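Local coordinates for protein putative fructose-bisphosphate aldolase (Coccidioides immitis, PDB 3PM6) that is a putative class II fructose-bisphosphate aldolase, a TIM-barrel protein that binds a zinc ion, at residues A[10-18]-A[140-148]; A[59-67]-A[89-100]. All coordinates share one frame; numbering follows the deposited sequence.

Contact 1. Residues A[10-18]-A[140-148]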
ATOM      1  N   LEU A  10      17.403   3.292  21.668  1.00 36.19           N
ATOM      2  CA  LEU A  10      18.011   3.611  20.309  1.00 35.88           C
ATOM      3  C   LEU A  10      19.191   2.718  19.929  1.00 35.79           C
ATOM      4  O   LEU A  10      19.545   2.629  18.750  1.00 35.04           O
ATOM      5  CB  LEU A  10      18.436   5.087  20.180  1.00 35.37           C
ATOM      6  CG  LEU A  10      17.403   6.238  20.188  1.00 35.22           C
ATOM      7  CD1 LEU A  10      18.117   7.562  20.007  1.00 35.28           C
ATOM      8  CD2 LEU A  10      16.331   6.098  19.166  1.00 30.26           C
ATOM      9  N   LYS A  11      19.806   2.064  20.915  1.00 36.17           N
ATOM     10  CA  LYS A  11      20.954   1.174  20.631  1.00 36.16           C
ATOM     11  C   LYS A  11      20.617   0.154  19.545  1.00 35.16           C
ATOM     12  O   LYS A  11      21.474  -0.195  18.739  1.00 34.97           O
ATOM     13  CB  LYS A  11      21.456   0.455  21.900  1.00 37.20           C
ATOM     14  N   SER A  12      19.363  -0.300  19.539  1.00 34.29           N
ATOM     15  CA  SER A  12      18.832  -1.209  18.522  1.00 33.45           C
ATOM     16  C   SER A  12      18.038  -0.528  17.369  1.00 31.53           C
ATOM     17  O   SER A  12      17.312  -1.207  16.626  1.00 31.13           O
ATOM     18  CB  SER A  12      17.943  -2.239  19.210  1.00 34.60           C
ATOM     19  OG  SER A  12      17.299  -3.082  18.270  1.00 36.81           O
ATOM     20  N   ASN A  13      18.168   0.791  17.221  1.00 29.01           N
ATOM     21  CA  ASN A  13      17.513   1.494  16.111  1.00 26.34           C
ATOM     22  C   ASN A  13      18.106   1.170  14.736  1.00 25.83           C
ATOM     23  O   ASN A  13      19.323   1.273  14.551  1.00 24.95           O
ATOM     24  CB  ASN A  13      17.525   3.006  16.303  1.00 25.42           C
ATOM     25  CG  ASN A  13      16.703   3.705  15.258  1.00 23.13           C
ATOM     26  OD1 ASN A  13      17.211   4.014  14.186  1.00 22.47           O
ATOM     27  ND2 ASN A  13      15.412   3.893  15.530  1.00 19.68           N
ATOM     28  N   ARG A  14      17.232   0.814  13.788  1.00 24.62           N
ATOM     29  CA  ARG A  14      17.646   0.376  12.443  1.00 25.17           C
ATOM     30  C   ARG A  14      18.074   1.512  11.476  1.00 24.33           C
ATOM     31  O   ARG A  14      18.803   1.257  10.511  1.00 24.44           O
ATOM     32  CB  ARG A  14      16.527  -0.451  11.765  1.00 25.35           C
ATOM     33  CG  ARG A  14      16.340  -1.903  12.251  1.00 27.05           C
ATOM     34  CD  ARG A  14      15.171  -2.586  11.508  1.00 30.13           C
ATOM     35  NE  ARG A  14      15.456  -2.801  10.074  1.00 31.35           N
ATOM     36  CZ  ARG A  14      14.725  -2.329   9.060  1.00 31.64           C
ATOM     37  NH1 ARG A  14      13.626  -1.591   9.273  1.00 33.94           N
ATOM     38  NH2 ARG A  14      15.093  -2.585   7.818  1.00 29.42           N
ATOM     39  N   ALA A  15      17.593   2.735  11.705  1.00 22.94           N
ATOM     40  CA  ALA A  15      17.885   3.862  10.799  1.00 22.34           C
ATOM     41  C   ALA A  15      19.273   4.463  11.042  1.00 22.38           C
ATOM     42  O   ALA A  15      19.986   4.798  10.100  1.00 21.46           O
ATOM     43  CB  ALA A  15      16.802   4.943  10.918  1.00 20.12           C
ATOM     44  N   LEU A  16      19.671   4.578  12.310  1.00 23.76           N
ATOM     45  CA  LEU A  16      20.961   5.213  12.667  1.00 24.43           C
ATOM     46  C   LEU A  16      22.193   4.688  11.914  1.00 24.98           C
ATOM     47  O   LEU A  16      22.983   5.485  11.381  1.00 25.03           O
ATOM     48  CB  LEU A  16      21.198   5.172  14.189  1.00 25.11           C
ATOM     49  CG  LEU A  16      20.212   5.922  15.092  1.00 25.65           C
ATOM     50  CD1 LEU A  16      20.716   5.896  16.510  1.00 27.07           C
ATOM     51  CD2 LEU A  16      20.000   7.368  14.611  1.00 21.27           C
ATOM     52  N   PRO A  17      22.395   3.357  11.877  1.00 26.13           N
ATOM     53  CA  PRO A  17      23.625   2.890  11.213  1.00 26.13           C
ATOM     54  C   PRO A  17      23.748   3.369   9.763  1.00 25.88           C
ATOM     55  O   PRO A  17      24.860   3.651   9.300  1.00 27.50           O
ATOM     56  CB  PRO A  17      23.506   1.359  11.265  1.00 26.02           C
ATOM     57  CG  PRO A  17      22.603   1.074  12.366  1.00 26.08           C
ATOM     58  CD  PRO A  17      21.640   2.236  12.474  1.00 26.44           C
ATOM     59  N   LEU A  18      22.636   3.465   9.047  1.00 25.01           N
ATOM     60  CA  LEU A  18      22.670   3.871   7.638  1.00 24.20           C
ATOM     61  C   LEU A  18      23.374   5.194   7.403  1.00 24.20           C
ATOM     62  O   LEU A  18      24.204   5.275   6.498  1.00 23.44           O
ATOM     63  CB  LEU A  18      21.269   3.919   7.004  1.00 23.21           C
ATOM     64  CG  LEU A  18      20.598   2.647   6.491  1.00 24.16           C
ATOM     65  CD1 LEU A  18      20.477   1.553   7.563  1.00 23.03           C
ATOM     66  CD2 LEU A  18      19.216   2.944   5.893  1.00 21.61           C
ATOM     67  N   CYS A 140       9.771  10.315  21.216  1.00 21.59           N
ATOM     68  CA  CYS A 140      10.175   9.365  20.189  1.00 20.28           C
ATOM     69  C   CYS A 140      11.257   8.383  20.703  1.00 21.24           C
ATOM     70  O   CYS A 140      11.224   7.184  20.423  1.00 20.35           O
ATOM     71  CB  CYS A 140      10.705  10.131  18.970  1.00 19.15           C
ATOM     72  SG  CYS A 140       9.449  11.092  18.068  1.00 18.56           S
ATOM     73  N   ASN A 141      12.256   8.928  21.387  1.00 22.69           N
ATOM     74  CA  ASN A 141      13.372   8.142  21.901  1.00 24.44           C
ATOM     75  C   ASN A 141      12.879   7.051  22.880  1.00 25.26           C
ATOM     76  O   ASN A 141      13.261   5.883  22.759  1.00 25.30           O
ATOM     77  CB  ASN A 141      14.378   9.053  22.605  1.00 24.79           C
ATOM     78  CG  ASN A 141      15.239   9.848  21.637  1.00 25.67           C
ATOM     79  OD1 ASN A 141      15.080   9.765  20.407  1.00 27.38           O
ATOM     80  ND2 ASN A 141      16.179  10.626  22.191  1.00 25.70           N
ATOM     81  N   ALA A 142      12.007   7.438  23.808  1.00 25.91           N
ATOM     82  CA  ALA A 142      11.317   6.483  24.704  1.00 26.91           C
ATOM     83  C   ALA A 142      10.769   5.273  23.958  1.00 27.28           C
ATOM     84  O   ALA A 142      10.622   4.213  24.556  1.00 26.54           O
ATOM     85  CB  ALA A 142      10.191   7.162  25.469  1.00 26.40           C
ATOM     86  N   ARG A 143      10.499   5.430  22.648  1.00 25.92           N
ATOM     87  CA  ARG A 143       9.847   4.379  21.900  1.00 25.61           C
ATOM     88  C   ARG A 143      10.749   3.727  20.855  1.00 25.33           C
ATOM     89  O   ARG A 143      10.266   2.999  19.956  1.00 25.07           O
ATOM     90  CB  ARG A 143       8.533   4.895  21.307  1.00 25.98           C
ATOM     91  CG  ARG A 143       7.483   5.188  22.399  1.00 28.21           C
ATOM     92  CD  ARG A 143       6.541   6.339  22.065  1.00 30.21           C
ATOM     93  NE  ARG A 143       5.585   6.473  23.159  1.00 30.28           N
ATOM     94  CZ  ARG A 143       5.793   7.149  24.291  1.00 31.90           C
ATOM     95  NH1 ARG A 143       6.920   7.818  24.487  1.00 31.63           N
ATOM     96  NH2 ARG A 143       4.861   7.145  25.246  1.00 33.23           N
ATOM     97  N   GLY A 144      12.049   3.972  20.988  1.00 23.96           N
ATOM     98  CA  GLY A 144      13.035   3.400  20.080  1.00 23.96           C
ATOM     99  C   GLY A 144      13.258   4.170  18.781  1.00 23.07           C
ATOM    100  O   GLY A 144      13.934   3.679  17.879  1.00 23.19           O
ATOM    101  N   ILE A 145      12.725   5.392  18.696  1.00 21.67           N
ATOM    102  CA  ILE A 145      12.629   6.089  17.405  1.00 19.83           C
ATOM    103  C   ILE A 145      13.671   7.209  17.258  1.00 18.77           C
ATOM    104  O   ILE A 145      13.768   8.066  18.111  1.00 17.99           O
ATOM    105  CB  ILE A 145      11.191   6.620  17.212  1.00 19.67           C
ATOM    106  CG1 ILE A 145      10.195   5.440  17.208  1.00 19.38           C
ATOM    107  CG2 ILE A 145      11.083   7.499  15.947  1.00 18.16           C
ATOM    108  CD1 ILE A 145       8.697   5.879  17.239  1.00 18.61           C
ATOM    109  N   ALA A 146      14.461   7.155  16.189  1.00 17.29           N
ATOM    110  CA  ALA A 146      15.428   8.186  15.871  1.00 17.09           C
ATOM    111  C   ALA A 146      14.726   9.445  15.301  1.00 16.90           C
ATOM    112  O   ALA A 146      13.579   9.373  14.850  1.00 17.15           O
ATOM    113  CB  ALA A 146      16.424   7.642  14.868  1.00 17.67           C
ATOM    114  N   THR A 147      15.390  10.595  15.331  1.00 15.65           N
ATOM    115  CA  THR A 147      14.708  11.859  15.000  1.00 15.82           C
ATOM    116  C   THR A 147      15.560  12.808  14.187  1.00 15.51           C
ATOM    117  O   THR A 147      16.778  12.795  14.274  1.00 15.51           O
ATOM    118  CB  THR A 147      14.210  12.645  16.238  1.00 15.74           C
ATOM    119  OG1 THR A 147      15.310  12.984  17.055  1.00 17.17           O
ATOM    120  CG2 THR A 147      13.214  11.869  17.056  1.00 15.98           C
ATOM    121  N   GLU A 148      14.890  13.626  13.401  1.00 15.38           N
ATOM    122  CA  GLU A 148      15.530  14.633  12.554  1.00 15.65           C
ATOM    123  C   GLU A 148      14.801  15.897  12.903  1.00 16.05           C
ATOM    124  O   GLU A 148      13.602  15.851  13.129  1.00 16.70           O
ATOM    125  CB  GLU A 148      15.307  14.283  11.084  1.00 14.52           C
ATOM    126  CG  GLU A 148      15.746  15.328  10.063  1.00 15.25           C
ATOM    127  CD  GLU A 148      15.463  14.881   8.629  1.00 15.12           C
ATOM    128  OE1 GLU A 148      15.655  13.678   8.310  1.00 14.67           O
ATOM    129  OE2 GLU A 148      15.033  15.732   7.817  1.00 13.54           O
TER
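Asn13 reaches across to the turn between helix 126-141 and strand 146-149, a helix-to-strand connection at the N-terminal end of the TIM barrel. Its ND2 donates to Gly144 O at 2.8 Å, with a fairly straight N-H...O angle of 157°; the acceptor lies close to the amide plane of Asn13, and the donor in the carbonyl plane of Gly144. Leu10 comes in beside this bond: its CD2 rests 3.4 Å from Ile145 O, while CD1 faces the side chain of Asn141. Farther along, Leu16 CD2 packs on the methyl of Ala146, 3.6 Å from CB, at the start of the strand.

Each side of the contact is held in shape by its own turn. On the 140-148 side a Schellman motif ends helix 126-141, with Ile145 N bonded to Cys140 O and Gly144 N to Asn141 O; Gly144, at positive phi, is its C-prime residue and turns its carbonyl toward Asn13. On the other side, a type I turn from Leu10 to Asn13 comes just before the turn that leads into helix 16-24. Asn13 ND2 has a second carbonyl acceptor, Asp115 O, just before strand 116-119. Asn13 CG is anti to the backbone N (chi1 -173°), and Asn13 OD1 caps the coming helix: Leu16 N donates to it at 3.1 Å in the carbonyl plane, and Ala15 N at 2.8 Å from above that plane.

Contact 2. Residues A[59-67]-A[89-100]; sequences FPWAIQYAD and LDHAQDPEIIKR. With ZN (zinc ion), chain S.
Pro60, in the first turn of helix 60-66, lays its ring against the end of strand 85-92, at the C-terminal mouth of the TIM barrel. Pro60 CD sits 3.3 Å from Asp90 O, its CG lies near His91 O and Ala92 CA, and its CB meets Ile97 CG2 at 3.9 Å, so one ring touches both the strand and the following helix. Next to it, Leu89 CD1 packs against the Phe59 carbonyl carbon and, more loosely, Ile63 CD1.

Toward the barrel mouth, the Phe59 ring and the Asp90 carboxylate lie alongside each other, directed alike, their planes 29° apart, with Phe59 CE1 3.4 Å from Asp90 OD2. The ring also brings CE1 to the edge of the His91 imidazole near CD2, while Asp90 OD1 stands above one face of that imidazole, near its rim. His91 NE2 binds the zinc ion at 2.1 Å, a site completed by His196 and His227; at the other nitrogen, ND1 is hydrogen-bonded to Asp120 OD2.

At the outer end, Ile63 and Arg100 pass each other head to tail. Ile63 CG2, anti to the backbone N, sits over the centre of one guanidinium face, 3.5 Å above its plane. The extended arginine chain carries NH1 to Asp67 OD1, which lies at the guanidinium edge. Arg100 NH1 and Asp67 OD1 form a salt bridge with a weak hydrogen bond, 3.2 Å long and bent to 122°. The pairing is probably mainly electrostatic, whereas the Asp120 bond to His91 ND1 probably restrains the imidazole's rotation, with NE2 directed at the zinc ion.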
ATOM      1  N   PHE A  59       4.463  10.876   4.451  1.00 15.38           N
ATOM      2  CA  PHE A  59       4.031  12.142   5.053  1.00 15.14           C
ATOM      3  C   PHE A  59       2.957  11.855   6.097  1.00 16.42           C
ATOM      4  O   PHE A  59       2.424  10.725   6.139  1.00 17.18           O
ATOM      5  CB  PHE A  59       3.501  13.123   3.995  1.00 14.93           C
ATOM      6  CG  PHE A  59       4.534  13.560   3.014  1.00 15.40           C
ATOM      7  CD1 PHE A  59       5.724  14.172   3.438  1.00 16.44           C
ATOM      8  CD2 PHE A  59       4.352  13.353   1.665  1.00 15.08           C
ATOM      9  CE1 PHE A  59       6.697  14.552   2.521  1.00 15.58           C
ATOM     10  CE2 PHE A  59       5.338  13.763   0.747  1.00 14.33           C
ATOM     11  CZ  PHE A  59       6.494  14.362   1.187  1.00 13.24           C
ATOM     12  N   PRO A  60       2.633  12.850   6.969  1.00 16.56           N
ATOM     13  CA  PRO A  60       1.515  12.611   7.892  1.00 17.53           C
ATOM     14  C   PRO A  60       0.226  12.227   7.177  1.00 18.34           C
ATOM     15  O   PRO A  60      -0.626  11.520   7.738  1.00 18.62           O
ATOM     16  CB  PRO A  60       1.354  13.981   8.612  1.00 17.97           C
ATOM     17  CG  PRO A  60       2.759  14.530   8.679  1.00 16.83           C
ATOM     18  CD  PRO A  60       3.544  13.890   7.486  1.00 15.81           C
ATOM     19  N   TRP A  61       0.077  12.718   5.955  1.00 19.09           N
ATOM     20  CA  TRP A  61      -1.048  12.349   5.101  1.00 20.24           C
ATOM     21  C   TRP A  61      -1.268  10.838   4.977  1.00 20.62           C
ATOM     22  O   TRP A  61      -2.407  10.406   4.801  1.00 20.66           O
ATOM     23  CB  TRP A  61      -0.887  12.929   3.687  1.00 20.55           C
ATOM     24  CG  TRP A  61      -1.924  12.391   2.747  1.00 21.10           C
ATOM     25  CD1 TRP A  61      -3.195  12.866   2.570  1.00 22.27           C
ATOM     26  CD2 TRP A  61      -1.798  11.244   1.886  1.00 20.63           C
ATOM     27  NE1 TRP A  61      -3.867  12.093   1.639  1.00 21.31           N
ATOM     28  CE2 TRP A  61      -3.039  11.091   1.207  1.00 20.35           C
ATOM     29  CE3 TRP A  61      -0.753  10.344   1.607  1.00 17.73           C
ATOM     30  CZ2 TRP A  61      -3.264  10.070   0.259  1.00 19.95           C
ATOM     31  CZ3 TRP A  61      -0.976   9.326   0.684  1.00 18.66           C
ATOM     32  CH2 TRP A  61      -2.226   9.200   0.013  1.00 17.91           C
ATOM     33  N   ALA A  62      -0.195  10.049   5.019  1.00 20.32           N
ATOM     34  CA  ALA A  62      -0.331   8.619   4.878  1.00 21.07           C
ATOM     35  C   ALA A  62      -1.102   8.017   6.058  1.00 21.65           C
ATOM     36  O   ALA A  62      -1.873   7.069   5.899  1.00 21.22           O
ATOM     37  CB  ALA A  62       1.038   7.955   4.721  1.00 20.68           C
ATOM     38  N   ILE A  63      -0.912   8.596   7.239  1.00 22.78           N
ATOM     39  CA  ILE A  63      -1.662   8.167   8.418  1.00 24.36           C
ATOM     40  C   ILE A  63      -3.094   8.776   8.346  1.00 26.78           C
ATOM     41  O   ILE A  63      -4.084   8.045   8.509  1.00 27.03           O
ATOM     42  CB  ILE A  63      -0.939   8.576   9.697  1.00 23.76           C
ATOM     43  CG1 ILE A  63       0.420   7.868   9.788  1.00 22.60           C
ATOM     44  CG2 ILE A  63      -1.804   8.290  10.918  1.00 25.35           C
ATOM     45  CD1 ILE A  63       1.483   8.676  10.607  1.00 21.78           C
ATOM     46  N   GLN A  64      -3.191  10.088   8.060  1.00 28.40           N
ATOM     47  CA  GLN A  64      -4.490  10.787   7.899  1.00 30.81           C
ATOM     48  C   GLN A  64      -5.378   9.984   6.936  1.00 31.08           C
ATOM     49  O   GLN A  64      -6.547   9.771   7.205  1.00 32.23           O
ATOM     50  CB  GLN A  64      -4.289  12.239   7.384  1.00 30.83           C
ATOM     51  CG  GLN A  64      -3.898  13.266   8.472  1.00 34.89           C
ATOM     52  CD  GLN A  64      -3.097  14.526   7.990  1.00 38.87           C
ATOM     53  OE1 GLN A  64      -3.141  14.963   6.805  1.00 42.02           O
ATOM     54  NE2 GLN A  64      -2.376  15.127   8.943  1.00 38.38           N
ATOM     55  N   TYR A  65      -4.797   9.495   5.842  1.00 30.82           N
ATOM     56  CA  TYR A  65      -5.553   8.827   4.789  1.00 31.02           C
ATOM     57  C   TYR A  65      -5.853   7.330   5.023  1.00 31.34           C
ATOM     58  O   TYR A  65      -6.982   6.906   4.807  1.00 31.53           O
ATOM     59  CB  TYR A  65      -4.882   9.045   3.432  1.00 30.54           C
ATOM     60  CG  TYR A  65      -5.280   8.079   2.310  1.00 31.57           C
ATOM     61  CD1 TYR A  65      -6.509   8.205   1.645  1.00 32.83           C
ATOM     62  CD2 TYR A  65      -4.408   7.081   1.890  1.00 31.02           C
ATOM     63  CE1 TYR A  65      -6.854   7.355   0.613  1.00 33.62           C
ATOM     64  CE2 TYR A  65      -4.729   6.231   0.840  1.00 31.68           C
ATOM     65  CZ  TYR A  65      -5.950   6.365   0.216  1.00 33.26           C
ATOM     66  OH  TYR A  65      -6.288   5.503  -0.795  1.00 34.90           O
ATOM     67  N   ALA A  66      -4.856   6.551   5.446  1.00 31.12           N
ATOM     68  CA  ALA A  66      -4.961   5.092   5.493  1.00 31.66           C
ATOM     69  C   ALA A  66      -4.713   4.516   6.884  1.00 32.39           C
ATOM     70  O   ALA A  66      -4.447   3.313   7.032  1.00 33.26           O
ATOM     71  CB  ALA A  66      -3.995   4.477   4.484  1.00 31.28           C
ATOM     72  N   ASP A  67      -4.801   5.373   7.899  1.00 32.53           N
ATOM     73  CA  ASP A  67      -4.555   4.989   9.292  1.00 32.88           C
ATOM     74  C   ASP A  67      -3.215   4.265   9.408  1.00 32.31           C
ATOM     75  O   ASP A  67      -2.180   4.885   9.207  1.00 31.85           O
ATOM     76  CB  ASP A  67      -5.736   4.201   9.870  1.00 33.39           C
ATOM     77  CG  ASP A  67      -7.005   5.040   9.951  1.00 35.12           C
ATOM     78  OD1 ASP A  67      -6.947   6.156  10.520  1.00 33.77           O
ATOM     79  OD2 ASP A  67      -8.059   4.588   9.443  1.00 36.67           O
ATOM     80  N   LEU A  89       9.102   9.032   8.918  1.00 12.82           N
ATOM     81  CA  LEU A  89       8.042  10.043   8.765  1.00 12.76           C
ATOM     82  C   LEU A  89       8.629  11.405   8.455  1.00 13.14           C
ATOM     83  O   LEU A  89       9.270  12.037   9.306  1.00 12.62           O
ATOM     84  CB  LEU A  89       7.146  10.120  10.008  1.00 12.69           C
ATOM     85  CG  LEU A  89       5.886  11.009   9.990  1.00 11.88           C
ATOM     86  CD1 LEU A  89       4.816  10.625   8.924  1.00 11.30           C
ATOM     87  CD2 LEU A  89       5.268  11.044  11.405  1.00 10.89           C
ATOM     88  N   ASP A  90       8.402  11.889   7.235  1.00 13.24           N
ATOM     89  CA  ASP A  90       8.988  13.191   6.832  1.00 12.87           C
ATOM     90  C   ASP A  90       8.030  14.329   7.194  1.00 12.97           C
ATOM     91  O   ASP A  90       6.804  14.125   7.209  1.00 12.28           O
ATOM     92  CB  ASP A  90       9.259  13.129   5.317  1.00 12.95           C
ATOM     93  CG  ASP A  90      10.069  14.293   4.783  1.00 13.62           C
ATOM     94  OD1 ASP A  90      10.813  14.977   5.543  1.00 13.33           O
ATOM     95  OD2 ASP A  90       9.944  14.529   3.556  1.00 13.40           O
ATOM     96  N   HIS A  91       8.569  15.522   7.485  1.00 12.77           N
ATOM     97  CA  HIS A  91       7.739  16.733   7.689  1.00 12.39           C
ATOM     98  C   HIS A  91       6.530  16.550   8.593  1.00 13.29           C
ATOM     99  O   HIS A  91       5.423  16.952   8.271  1.00 15.08           O
ATOM    100  CB  HIS A  91       7.370  17.348   6.334  1.00 11.04           C
ATOM    101  CG  HIS A  91       8.587  17.833   5.624  1.00 12.84           C
ATOM    102  ND1 HIS A  91       9.425  18.764   6.193  1.00 11.60           N
ATOM    103  CD2 HIS A  91       9.200  17.415   4.493  1.00 10.47           C
ATOM    104  CE1 HIS A  91      10.469  18.945   5.412  1.00 11.00           C
ATOM    105  NE2 HIS A  91      10.359  18.134   4.380  1.00 13.16           N
ATOM    106  N   ALA A  92       6.739  15.921   9.724  1.00 13.25           N
ATOM    107  CA  ALA A  92       5.706  15.882  10.702  1.00 13.37           C
ATOM    108  C   ALA A  92       5.740  17.235  11.412  1.00 13.86           C
ATOM    109  O   ALA A  92       6.686  17.515  12.148  1.00 14.18           O
ATOM    110  CB  ALA A  92       5.973  14.726  11.661  1.00 12.47           C
ATOM    111  N   GLN A  93       4.730  18.068  11.180  1.00 14.20           N
ATOM    112  CA  GLN A  93       4.780  19.453  11.637  1.00 15.95           C
ATOM    113  C   GLN A  93       3.777  19.769  12.732  1.00 17.68           C
ATOM    114  O   GLN A  93       3.518  20.945  13.020  1.00 17.76           O
ATOM    115  CB  GLN A  93       4.632  20.436  10.456  1.00 15.74           C
ATOM    116  CG  GLN A  93       5.707  20.233   9.357  1.00 12.88           C
ATOM    117  CD  GLN A  93       5.555  21.229   8.202  1.00 16.20           C
ATOM    118  OE1 GLN A  93       4.480  21.800   7.992  1.00 14.89           O
ATOM    119  NE2 GLN A  93       6.640  21.437   7.450  1.00 11.84           N
ATOM    120  N   ASP A  94       3.264  18.710  13.359  1.00 19.36           N
ATOM    121  CA  ASP A  94       2.218  18.789  14.382  1.00 21.24           C
ATOM    122  C   ASP A  94       2.572  17.809  15.506  1.00 21.49           C
ATOM    123  O   ASP A  94       2.653  16.617  15.262  1.00 20.65           O
ATOM    124  CB  ASP A  94       0.880  18.383  13.752  1.00 21.91           C
ATOM    125  CG  ASP A  94      -0.336  18.568  14.710  1.00 27.46           C
ATOM    126  OD1 ASP A  94      -0.229  18.402  15.962  1.00 29.41           O
ATOM    127  OD2 ASP A  94      -1.437  18.874  14.175  1.00 33.29           O
ATOM    128  N   PRO A  95       2.807  18.311  16.740  1.00 22.86           N
ATOM    129  CA  PRO A  95       3.144  17.463  17.890  1.00 23.30           C
ATOM    130  C   PRO A  95       2.192  16.254  18.089  1.00 24.36           C
ATOM    131  O   PRO A  95       2.652  15.127  18.368  1.00 24.60           O
ATOM    132  CB  PRO A  95       3.056  18.446  19.066  1.00 24.16           C
ATOM    133  CG  PRO A  95       3.501  19.729  18.449  1.00 22.95           C
ATOM    134  CD  PRO A  95       2.886  19.744  17.080  1.00 22.85           C
ATOM    135  N   GLU A  96       0.891  16.480  17.911  1.00 24.98           N
ATOM    136  CA  GLU A  96      -0.116  15.422  18.055  1.00 25.55           C
ATOM    137  C   GLU A  96       0.088  14.275  17.067  1.00 25.30           C
ATOM    138  O   GLU A  96      -0.024  13.096  17.415  1.00 25.47           O
ATOM    139  CB  GLU A  96      -1.540  15.992  17.923  1.00 25.75           C
ATOM    140  N   ILE A  97       0.409  14.610  15.828  1.00 25.05           N
ATOM    141  CA  ILE A  97       0.642  13.579  14.816  1.00 23.99           C
ATOM    142  C   ILE A  97       1.928  12.791  15.066  1.00 22.80           C
ATOM    143  O   ILE A  97       2.040  11.617  14.719  1.00 22.51           O
ATOM    144  CB  ILE A  97       0.658  14.189  13.408  1.00 24.61           C
ATOM    145  CG1 ILE A  97      -0.786  14.355  12.921  1.00 26.96           C
ATOM    146  CG2 ILE A  97       1.333  13.255  12.437  1.00 22.85           C
ATOM    147  CD1 ILE A  97      -1.551  15.508  13.519  1.00 31.53           C
ATOM    148  N   ILE A  98       2.913  13.455  15.639  1.00 22.15           N
ATOM    149  CA  ILE A  98       4.199  12.819  15.906  1.00 21.39           C
ATOM    150  C   ILE A  98       3.986  11.725  16.971  1.00 21.98           C
ATOM    151  O   ILE A  98       4.400  10.574  16.799  1.00 22.18           O
ATOM    152  CB  ILE A  98       5.243  13.899  16.295  1.00 20.64           C
ATOM    153  CG1 ILE A  98       5.617  14.692  15.027  1.00 18.22           C
ATOM    154  CG2 ILE A  98       6.493  13.296  16.962  1.00 21.10           C
ATOM    155  CD1 ILE A  98       6.447  15.950  15.260  1.00 13.66           C
ATOM    156  N   LYS A  99       3.296  12.077  18.044  1.00 22.41           N
ATOM    157  CA  LYS A  99       3.025  11.118  19.116  1.00 23.76           C
ATOM    158  C   LYS A  99       2.164   9.991  18.573  1.00 24.09           C
ATOM    159  O   LYS A  99       2.396   8.844  18.897  1.00 23.60           O
ATOM    160  CB  LYS A  99       2.294  11.786  20.259  1.00 23.56           C
ATOM    161  CG  LYS A  99       3.053  12.865  20.883  1.00 25.06           C
ATOM    162  CD  LYS A  99       2.041  13.832  21.486  1.00 30.21           C
ATOM    163  CE  LYS A  99       2.756  14.856  22.283  1.00 31.73           C
ATOM    164  NZ  LYS A  99       3.517  14.163  23.340  1.00 32.18           N
ATOM    165  N   ARG A 100       1.195  10.321  17.722  1.00 24.49           N
ATOM    166  CA  ARG A 100       0.338   9.296  17.150  1.00 25.74           C
ATOM    167  C   ARG A 100       1.171   8.327  16.296  1.00 25.41           C
ATOM    168  O   ARG A 100       1.027   7.087  16.393  1.00 25.94           O
ATOM    169  CB  ARG A 100      -0.784   9.928  16.331  1.00 26.02           C
ATOM    170  CG  ARG A 100      -1.762   8.906  15.718  1.00 29.93           C
ATOM    171  CD  ARG A 100      -2.669   9.532  14.633  1.00 32.50           C
ATOM    172  NE  ARG A 100      -3.512   8.510  14.010  1.00 35.49           N
ATOM    173  CZ  ARG A 100      -4.549   8.759  13.209  1.00 38.10           C
ATOM    174  NH1 ARG A 100      -5.248   7.755  12.711  1.00 39.90           N
ATOM    175  NH2 ARG A 100      -4.902  10.008  12.915  1.00 40.90           N
TER
HETATM  176 ZN    ZN S 319      11.737  18.233   2.790  1.00 20.80          ZN

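How the contacts relate
From the N terminus, the chain first passes through 10-18, which leads into helix 16-24, and then enters the barrel. Contact 2 closes the shorter loop, joining helix 60-66, which follows the second strand, to the end of the third strand and helix 95-103. The chain goes on through the fourth strand and helix 126-141 before contact 1 closes the longer loop, bringing 140-148 back to 10-18. Contact 2 lies wholly within that longer loop, and the two do not cross. Their centres are about 18 Å apart, at different ends of the barrel, yet they touch where Cys140 SG packs 3.8 Å from Ile98 CG2, between neighbouring outer helices.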